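Increased recombination centers protein 6 (Saccharomyces cerevisiae, PDB 3UC9) serves as a clathrin coat accessory factor related to small G proteins, and is involved in gross chromosomal rearrangements and telomere healing. Local coordinates at residues A[63-68]-A[191-196]; A[153-158]-A[163-168]. All blocks are in the same frame, centred on the assembly; numbering follows the deposited sequence.

Overall arrangement
Six strands in the order 2-3-1-4-5-6, as in small G proteins, form the mixed Rossmann-like sheet that both contacts reach. From the N terminus, the chain lays down strand 29-35 and helix 39-50 before edge strand 59-66, the first half of contact 1. That contact closes only when helix 185-195 returns to the edge strand, after 122 intervening residues. Nested within this long loop, contact 2 closes a short one: four residues separate its segments, where helix 145-155 turns into strand 163-167 at the other edge. The centres lie about 19 Å apart, yet Ile192 of helix 185-195 packs on Glu164 of strand 163-167, so the two contacts touch.

Contact 1: A[63-68]-A[191-196]; sequences QTWENR and EIIDTH
Trp65 meets the last turn of helix 185-195 in two ways, through its ring face with Ile193 and through its indole N-H with Asp194. The apolar part is a close CH-pi contact. CG2 of Ile193 sits over the five-membered ring of Trp65, 3.4 Å from its centroid, and comes as near as 3.2 Å to Trp65 CE2. Ile193 CD1 reaches along to the far end of the indole, 3.9 Å from Trp65 CH2. Trp65 can present its face this way because CG is trans to the backbone N (chi1 -174°), which carries the ring out to the helix.

The polar part converges on one carboxylate oxygen. Trp65 NE1 donates to Asp194 OD1 at 2.7 Å in a somewhat bent bond, while Asn67 ND2 gives the same Asp194 OD1 a straighter one (3.0 Å, 166° at the hydrogen) from above the carboxylate plane. A water adds a third donor to Asp194 OD1 and also bonds Glu66 O. The amide of Asn67 is held in its rotation from the other end, since OD1 accepts the backbone N-H groups of Tyr69 and Tyr70. A leucine in place of Trp65 would probably leave Asp194 without one of its donors and Ile193 without the flat surface on which its methyl rests.

Around this join, Trp65 also packs on Leu49 and Ile193 on Phe50 of helix 39-50. Strand 59-66 pairs with strand 71-81 through Trp65 and Val72, and Ile193 further touches Phe133 of strand 133-138, bringing helix 185-195 against the sheet.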
ATOM      1  N   GLN A  63      -1.662 -15.011   6.215  1.00 24.60           N
ATOM      2  CA  GLN A  63      -1.413 -15.165   4.789  1.00 25.80           C
ATOM      3  C   GLN A  63       0.080 -15.386   4.609  1.00 26.26           C
ATOM      4  O   GLN A  63       0.874 -15.024   5.479  1.00 27.85           O
ATOM      5  CB  GLN A  63      -1.871 -13.921   4.026  1.00 24.59           C
ATOM      6  CG  GLN A  63      -3.354 -13.621   4.188  1.00 28.43           C
ATOM      7  CD  GLN A  63      -4.225 -14.756   3.699  1.00 34.19           C
ATOM      8  OE1 GLN A  63      -4.758 -15.533   4.494  1.00 34.20           O
ATOM      9  NE2 GLN A  63      -4.350 -14.879   2.384  1.00 32.31           N
ATOM     10  N   THR A  64       0.468 -16.011   3.509  1.00 25.41           N
ATOM     11  CA  THR A  64       1.881 -16.222   3.248  1.00 26.19           C
ATOM     12  C   THR A  64       2.302 -15.345   2.086  1.00 26.27           C
ATOM     13  O   THR A  64       1.623 -15.298   1.055  1.00 26.34           O
ATOM     14  CB  THR A  64       2.188 -17.694   2.944  1.00 28.84           C
ATOM     15  OG1 THR A  64       1.696 -18.505   4.015  1.00 31.90           O
ATOM     16  CG2 THR A  64       3.692 -17.903   2.818  1.00 31.17           C
ATOM     17  N   TRP A  65       3.380 -14.595   2.284  1.00 24.52           N
ATOM     18  CA  TRP A  65       4.020 -13.911   1.176  1.00 23.98           C
ATOM     19  C   TRP A  65       5.297 -14.662   0.876  1.00 26.09           C
ATOM     20  O   TRP A  65       6.194 -14.739   1.720  1.00 25.47           O
ATOM     21  CB  TRP A  65       4.328 -12.456   1.484  1.00 22.23           C
ATOM     22  CG  TRP A  65       4.855 -11.737   0.268  1.00 20.48           C
ATOM     23  CD1 TRP A  65       6.162 -11.505  -0.049  1.00 21.65           C
ATOM     24  CD2 TRP A  65       4.084 -11.211  -0.809  1.00 17.55           C
ATOM     25  NE1 TRP A  65       6.252 -10.854  -1.251  1.00 18.07           N
ATOM     26  CE2 TRP A  65       4.990 -10.662  -1.744  1.00 18.12           C
ATOM     27  CE3 TRP A  65       2.714 -11.141  -1.076  1.00 20.40           C
ATOM     28  CZ2 TRP A  65       4.569 -10.043  -2.919  1.00 19.07           C
ATOM     29  CZ3 TRP A  65       2.296 -10.528  -2.255  1.00 20.21           C
ATOM     30  CH2 TRP A  65       3.220  -9.981  -3.154  1.00 20.15           C
ATOM     31  N   GLU A  66       5.379 -15.215  -0.328  1.00 27.56           N
ATOM     32  CA  GLU A  66       6.491 -16.064  -0.693  1.00 30.41           C
ATOM     33  C   GLU A  66       7.031 -15.700  -2.067  1.00 30.71           C
ATOM     34  O   GLU A  66       6.288 -15.336  -2.984  1.00 30.85           O
ATOM     35  CB  GLU A  66       6.098 -17.550  -0.633  1.00 33.34           C
ATOM     36  CG  GLU A  66       4.865 -17.935  -1.452  1.00 38.73           C
ATOM     37  CD  GLU A  66       4.431 -19.396  -1.238  1.00 45.23           C
ATOM     38  OE1 GLU A  66       5.198 -20.178  -0.625  1.00 47.32           O
ATOM     39  OE2 GLU A  66       3.317 -19.757  -1.688  1.00 47.41           O
ATOM     40  N   ASN A  67       8.346 -15.777  -2.181  1.00 30.10           N
ATOM     41  CA  ASN A  67       9.026 -15.596  -3.455  1.00 29.61           C
ATOM     42  C   ASN A  67      10.137 -16.628  -3.496  1.00 30.38           C
ATOM     43  O   ASN A  67      10.150 -17.559  -2.677  1.00 29.07           O
ATOM     44  CB  ASN A  67       9.542 -14.154  -3.581  1.00 29.08           C
ATOM     45  CG  ASN A  67      10.306 -13.701  -2.351  1.00 26.22           C
ATOM     46  OD1 ASN A  67      11.228 -14.383  -1.897  1.00 24.58           O
ATOM     47  ND2 ASN A  67       9.922 -12.551  -1.800  1.00 29.20           N
ATOM     48  N   ARG A  68      11.060 -16.481  -4.440  1.00 30.17           N
ATOM     49  CA  ARG A  68      12.157 -17.434  -4.584  1.00 32.15           C
ATOM     50  C   ARG A  68      13.179 -17.404  -3.439  1.00 30.59           C
ATOM     51  O   ARG A  68      13.974 -18.332  -3.304  1.00 30.75           O
ATOM     52  CB  ARG A  68      12.875 -17.186  -5.904  1.00 33.02           C
ATOM     53  CG  ARG A  68      12.057 -17.561  -7.106  1.00 37.30           C
ATOM     54  CD  ARG A  68      12.760 -17.125  -8.381  1.00 43.00           C
ATOM     55  NE  ARG A  68      12.546 -15.705  -8.662  1.00 42.41           N
ATOM     56  CZ  ARG A  68      13.262 -14.989  -9.527  1.00 45.82           C
ATOM     57  NH1 ARG A  68      14.265 -15.546 -10.201  1.00 47.99           N
ATOM     58  NH2 ARG A  68      12.981 -13.705  -9.712  1.00 45.65           N
ATOM     59  N   GLU A 191       7.123  -6.411  -6.403  1.00 17.08           N
ATOM     60  CA  GLU A 191       8.543  -6.168  -6.131  1.00 17.59           C
ATOM     61  C   GLU A 191       8.763  -5.344  -4.861  1.00 16.05           C
ATOM     62  O   GLU A 191       9.713  -5.580  -4.106  1.00 16.28           O
ATOM     63  CB  GLU A 191       9.186  -5.436  -7.311  1.00 16.44           C
ATOM     64  CG  GLU A 191      10.688  -5.234  -7.177  1.00 19.82           C
ATOM     65  CD  GLU A 191      11.324  -4.666  -8.435  1.00 23.09           C
ATOM     66  OE1 GLU A 191      10.809  -3.663  -8.971  1.00 21.14           O
ATOM     67  OE2 GLU A 191      12.355  -5.211  -8.868  1.00 27.44           O
ATOM     68  N   ILE A 192       7.902  -4.356  -4.651  1.00 15.86           N
ATOM     69  CA  ILE A 192       7.981  -3.525  -3.457  1.00 14.98           C
ATOM     70  C   ILE A 192       7.775  -4.390  -2.218  1.00 15.07           C
ATOM     71  O   ILE A 192       8.507  -4.271  -1.241  1.00 15.56           O
ATOM     72  CB  ILE A 192       6.982  -2.365  -3.520  1.00 14.61           C
ATOM     73  CG1 ILE A 192       7.428  -1.342  -4.574  1.00 18.31           C
ATOM     74  CG2 ILE A 192       6.852  -1.698  -2.159  1.00 19.07           C
ATOM     75  CD1 ILE A 192       6.419  -0.206  -4.802  1.00 17.73           C
ATOM     76  N   ILE A 193       6.825  -5.309  -2.277  1.00 14.36           N
ATOM     77  CA  ILE A 193       6.569  -6.189  -1.137  1.00 15.08           C
ATOM     78  C   ILE A 193       7.726  -7.179  -0.965  1.00 15.82           C
ATOM     79  O   ILE A 193       8.191  -7.405   0.148  1.00 14.65           O
ATOM     80  CB  ILE A 193       5.213  -6.903  -1.278  1.00 14.55           C
ATOM     81  CG1 ILE A 193       4.097  -5.853  -1.321  1.00 12.10           C
ATOM     82  CG2 ILE A 193       4.972  -7.875  -0.093  1.00 12.94           C
ATOM     83  CD1 ILE A 193       2.708  -6.391  -1.616  1.00 15.01           C
ATOM     84  N   ASP A 194       8.194  -7.756  -2.071  1.00 16.40           N
ATOM     85  CA  ASP A 194       9.321  -8.683  -2.049  1.00 17.96           C
ATOM     86  C   ASP A 194      10.576  -8.086  -1.420  1.00 18.12           C
ATOM     87  O   ASP A 194      11.289  -8.779  -0.702  1.00 19.13           O
ATOM     88  CB  ASP A 194       9.698  -9.122  -3.470  1.00 17.76           C
ATOM     89  CG  ASP A 194       8.770 -10.165  -4.046  1.00 20.82           C
ATOM     90  OD1 ASP A 194       7.974 -10.778  -3.306  1.00 20.88           O
ATOM     91  OD2 ASP A 194       8.872 -10.385  -5.274  1.00 22.51           O
ATOM     92  N   THR A 195      10.855  -6.814  -1.707  1.00 17.30           N
ATOM     93  CA  THR A 195      12.111  -6.192  -1.282  1.00 18.07           C
ATOM     94  C   THR A 195      11.975  -5.468   0.066  1.00 17.33           C
ATOM     95  O   THR A 195      12.952  -4.916   0.573  1.00 18.16           O
ATOM     96  CB  THR A 195      12.671  -5.239  -2.371  1.00 19.15           C
ATOM     97  OG1 THR A 195      11.733  -4.193  -2.653  1.00 20.40           O
ATOM     98  CG2 THR A 195      12.970  -6.020  -3.665  1.00 17.94           C
ATOM     99  N   HIS A 196      10.771  -5.487   0.638  1.00 15.88           N
ATOM    100  CA  HIS A 196      10.500  -4.896   1.955  1.00 15.89           C
ATOM    101  C   HIS A 196      11.289  -5.580   3.077  1.00 16.41           C
ATOM    102  O   HIS A 196      11.443  -6.800   3.079  1.00 17.33           O
ATOM    103  CB  HIS A 196       8.992  -4.967   2.271  1.00 14.58           C
ATOM    104  CG  HIS A 196       8.612  -4.369   3.590  1.00 13.06           C
ATOM    105  ND1 HIS A 196       8.611  -3.008   3.822  1.00 11.65           N
ATOM    106  CD2 HIS A 196       8.234  -4.951   4.752  1.00 12.87           C
ATOM    107  CE1 HIS A 196       8.236  -2.784   5.073  1.00 10.80           C
ATOM    108  NE2 HIS A 196       7.980  -3.948   5.650  1.00 11.86           N
TER
HETATM  109  O   HOH W   1       6.388 -12.650  -4.754  1.00 19.17           O

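Contact 2: A[153-158]-A[163-168]; sequences EIWSNA and IEFVNW
Ile163, first residue of the strand, packs against the end of the helix: its CG2 lies 4.0 Å from Trp155 CB, and its CB is 3.7 Å from Trp155 O, the carbonyl that begins a type I turn from Trp155 to Ala158. The carbonyl of Ile163 faces Ser156. Ile163 O receives a CA-H...O contact from Ser156 CA at 3.5 Å, and a water bridges Ile163 O to Ser156 OG with 2.8 Å to each.

Glu164 contributes chiefly through that water, which also donates to its OE1. The same carboxylate oxygen forms a salt bridge with Arg188, so the bridge is tied to a charged pair beside the strand.

Phe165 reaches back to the tryptophan. CG lies beside the backbone N (chi1 -69°), and the ring leans toward the helix until Phe165 CE2 is 3.7 Å from Trp155 CD1. The phenyl and the five-membered ring of Trp155 meet at a slant, planes 48° apart and centroids 5.7 Å apart.

These contacts belong to the beta-alpha-beta unit of strand 133-138, helix 145-155 and strand 163-167. Glu164 and Val166 pair with strand 133-138 through backbone bonds, and Asn152 of the helix accepts the N-H of Phe165. Helix 121-127 packs alongside: its Leu121 touches both Trp155 and Phe165, and Met125 touches Ile163.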
ATOM      1  N   GLU A 153       8.803  11.332  -8.600  1.00 23.56           N
ATOM      2  CA  GLU A 153       9.962  12.198  -8.463  1.00 27.63           C
ATOM      3  C   GLU A 153       9.873  13.038  -7.182  1.00 27.47           C
ATOM      4  O   GLU A 153      10.874  13.244  -6.498  1.00 28.38           O
ATOM      5  CB  GLU A 153      10.089  13.103  -9.695  1.00 29.30           C
ATOM      6  CG  GLU A 153      11.367  13.939  -9.757  1.00 38.25           C
ATOM      7  CD  GLU A 153      12.642  13.111  -9.866  1.00 44.21           C
ATOM      8  OE1 GLU A 153      12.571  11.880 -10.089  1.00 46.48           O
ATOM      9  OE2 GLU A 153      13.733  13.709  -9.740  1.00 53.30           O
ATOM     10  N   ILE A 154       8.672  13.498  -6.853  1.00 26.75           N
ATOM     11  CA  ILE A 154       8.445  14.249  -5.618  1.00 27.06           C
ATOM     12  C   ILE A 154       8.550  13.378  -4.355  1.00 25.90           C
ATOM     13  O   ILE A 154       9.236  13.749  -3.403  1.00 26.82           O
ATOM     14  CB  ILE A 154       7.062  14.955  -5.634  1.00 26.69           C
ATOM     15  CG1 ILE A 154       6.996  15.988  -6.762  1.00 31.50           C
ATOM     16  CG2 ILE A 154       6.787  15.647  -4.294  1.00 25.83           C
ATOM     17  CD1 ILE A 154       5.585  16.489  -7.038  1.00 35.54           C
ATOM     18  N   TRP A 155       7.885  12.223  -4.348  1.00 24.23           N
ATOM     19  CA  TRP A 155       7.637  11.479  -3.101  1.00 23.36           C
ATOM     20  C   TRP A 155       8.526  10.254  -2.853  1.00 24.58           C
ATOM     21  O   TRP A 155       8.637   9.806  -1.712  1.00 23.26           O
ATOM     22  CB  TRP A 155       6.165  11.056  -3.030  1.00 22.54           C
ATOM     23  CG  TRP A 155       5.239  12.227  -2.888  1.00 23.14           C
ATOM     24  CD1 TRP A 155       4.508  12.822  -3.872  1.00 22.16           C
ATOM     25  CD2 TRP A 155       4.996  12.979  -1.695  1.00 21.39           C
ATOM     26  NE1 TRP A 155       3.808  13.888  -3.362  1.00 26.27           N
ATOM     27  CE2 TRP A 155       4.093  14.009  -2.028  1.00 24.87           C
ATOM     28  CE3 TRP A 155       5.449  12.875  -0.376  1.00 25.27           C
ATOM     29  CZ2 TRP A 155       3.626  14.932  -1.086  1.00 25.59           C
ATOM     30  CZ3 TRP A 155       4.992  13.800   0.560  1.00 25.66           C
ATOM     31  CH2 TRP A 155       4.084  14.809   0.199  1.00 26.08           C
ATOM     32  N   SER A 156       9.159   9.712  -3.891  1.00 26.42           N
ATOM     33  CA  SER A 156       9.866   8.434  -3.749  1.00 27.75           C
ATOM     34  C   SER A 156      11.125   8.503  -2.879  1.00 28.90           C
ATOM     35  O   SER A 156      11.595   7.477  -2.402  1.00 29.99           O
ATOM     36  CB  SER A 156      10.192   7.835  -5.120  1.00 29.96           C
ATOM     37  OG  SER A 156       8.989   7.394  -5.740  1.00 31.93           O
ATOM     38  N   ASN A 157      11.659   9.700  -2.662  1.00 30.26           N
ATOM     39  CA  ASN A 157      12.805   9.884  -1.762  1.00 31.72           C
ATOM     40  C   ASN A 157      12.558  10.936  -0.676  1.00 29.85           C
ATOM     41  O   ASN A 157      13.503  11.409  -0.039  1.00 32.76           O
ATOM     42  CB  ASN A 157      14.062  10.216  -2.577  1.00 34.23           C
ATOM     43  CG  ASN A 157      13.776  11.155  -3.734  1.00 39.24           C
ATOM     44  OD1 ASN A 157      13.041  12.140  -3.586  1.00 42.92           O
ATOM     45  ND2 ASN A 157      14.344  10.849  -4.900  1.00 43.46           N
ATOM     46  N   ALA A 158      11.289  11.272  -0.448  1.00 26.53           N
ATOM     47  CA  ALA A 158      10.903  12.304   0.521  1.00 25.61           C
ATOM     48  C   ALA A 158      11.053  11.834   1.971  1.00 25.13           C
ATOM     49  O   ALA A 158      11.273  12.653   2.877  1.00 25.49           O
ATOM     50  CB  ALA A 158       9.457  12.760   0.257  1.00 25.40           C
ATOM     51  N   ILE A 163       7.747   4.959  -0.979  1.00 14.99           N
ATOM     52  CA  ILE A 163       6.463   5.544  -1.361  1.00 14.85           C
ATOM     53  C   ILE A 163       6.410   5.496  -2.868  1.00 16.59           C
ATOM     54  O   ILE A 163       7.341   5.954  -3.522  1.00 18.71           O
ATOM     55  CB  ILE A 163       6.336   7.008  -0.925  1.00 14.48           C
ATOM     56  CG1 ILE A 163       6.477   7.139   0.589  1.00 17.66           C
ATOM     57  CG2 ILE A 163       4.994   7.592  -1.400  1.00 18.76           C
ATOM     58  CD1 ILE A 163       6.426   8.558   1.075  1.00 19.96           C
ATOM     59  N   GLU A 164       5.345   4.933  -3.421  1.00 15.32           N
ATOM     60  CA  GLU A 164       5.223   4.894  -4.862  1.00 17.08           C
ATOM     61  C   GLU A 164       3.792   4.985  -5.365  1.00 15.92           C
ATOM     62  O   GLU A 164       2.898   4.303  -4.873  1.00 15.59           O
ATOM     63  CB  GLU A 164       5.889   3.641  -5.416  1.00 18.30           C
ATOM     64  CG  GLU A 164       6.316   3.782  -6.863  1.00 20.16           C
ATOM     65  CD  GLU A 164       7.449   2.848  -7.249  1.00 26.82           C
ATOM     66  OE1 GLU A 164       8.457   2.775  -6.512  1.00 29.19           O
ATOM     67  OE2 GLU A 164       7.329   2.190  -8.300  1.00 29.75           O
ATOM     68  N   PHE A 165       3.610   5.827  -6.380  1.00 14.86           N
ATOM     69  CA  PHE A 165       2.363   5.904  -7.129  1.00 15.85           C
ATOM     70  C   PHE A 165       2.436   4.915  -8.298  1.00 16.63           C
ATOM     71  O   PHE A 165       3.450   4.857  -8.997  1.00 15.80           O
ATOM     72  CB  PHE A 165       2.147   7.327  -7.667  1.00 16.14           C
ATOM     73  CG  PHE A 165       1.857   8.340  -6.589  1.00 16.68           C
ATOM     74  CD1 PHE A 165       0.555   8.739  -6.331  1.00 21.73           C
ATOM     75  CD2 PHE A 165       2.880   8.867  -5.814  1.00 18.66           C
ATOM     76  CE1 PHE A 165       0.281   9.667  -5.327  1.00 20.42           C
ATOM     77  CE2 PHE A 165       2.612   9.795  -4.817  1.00 18.42           C
ATOM     78  CZ  PHE A 165       1.311  10.197  -4.583  1.00 18.74           C
ATOM     79  N   VAL A 166       1.369   4.141  -8.496  1.00 17.68           N
ATOM     80  CA  VAL A 166       1.323   3.110  -9.551  1.00 18.45           C
ATOM     81  C   VAL A 166      -0.036   3.133 -10.257  1.00 20.07           C
ATOM     82  O   VAL A 166      -1.074   3.227  -9.608  1.00 21.72           O
ATOM     83  CB  VAL A 166       1.573   1.697  -8.949  1.00 19.15           C
ATOM     84  CG1 VAL A 166       1.493   0.618 -10.034  1.00 19.73           C
ATOM     85  CG2 VAL A 166       2.938   1.623  -8.276  1.00 19.21           C
ATOM     86  N   ASN A 167      -0.035   3.068 -11.591  1.00 20.74           N
ATOM     87  CA  ASN A 167      -1.270   2.908 -12.349  1.00 20.31           C
ATOM     88  C   ASN A 167      -1.680   1.438 -12.393  1.00 21.32           C
ATOM     89  O   ASN A 167      -0.832   0.567 -12.594  1.00 19.98           O
ATOM     90  CB  ASN A 167      -1.087   3.407 -13.789  1.00 22.83           C
ATOM     91  CG  ASN A 167      -1.406   4.873 -13.959  1.00 23.95           C
ATOM     92  OD1 ASN A 167      -2.067   5.479 -13.127  1.00 22.96           O
ATOM     93  ND2 ASN A 167      -0.952   5.452 -15.082  1.00 22.02           N
ATOM     94  N   TRP A 168      -2.975   1.169 -12.222  1.00 21.93           N
ATOM     95  CA  TRP A 168      -3.522  -0.176 -12.394  1.00 25.00           C
ATOM     96  C   TRP A 168      -4.847  -0.151 -13.167  1.00 29.65           C
ATOM     97  O   TRP A 168      -5.817   0.461 -12.729  1.00 31.07           O
ATOM     98  CB  TRP A 168      -3.700  -0.858 -11.040  1.00 24.61           C
ATOM     99  CG  TRP A 168      -4.240  -2.254 -11.136  1.00 25.37           C
ATOM    100  CD1 TRP A 168      -3.718  -3.293 -11.861  1.00 30.08           C
ATOM    101  CD2 TRP A 168      -5.403  -2.762 -10.486  1.00 26.43           C
ATOM    102  NE1 TRP A 168      -4.493  -4.423 -11.695  1.00 31.31           N
ATOM    103  CE2 TRP A 168      -5.536  -4.121 -10.859  1.00 28.09           C
ATOM    104  CE3 TRP A 168      -6.352  -2.201  -9.621  1.00 27.30           C
ATOM    105  CZ2 TRP A 168      -6.576  -4.929 -10.391  1.00 30.74           C
ATOM    106  CZ3 TRP A 168      -7.391  -3.004  -9.161  1.00 26.99           C
ATOM    107  CH2 TRP A 168      -7.491  -4.357  -9.549  1.00 26.75           C
TER
HETATM  108  O   HOH W   2       9.293   4.711  -5.118  1.00 26.08           O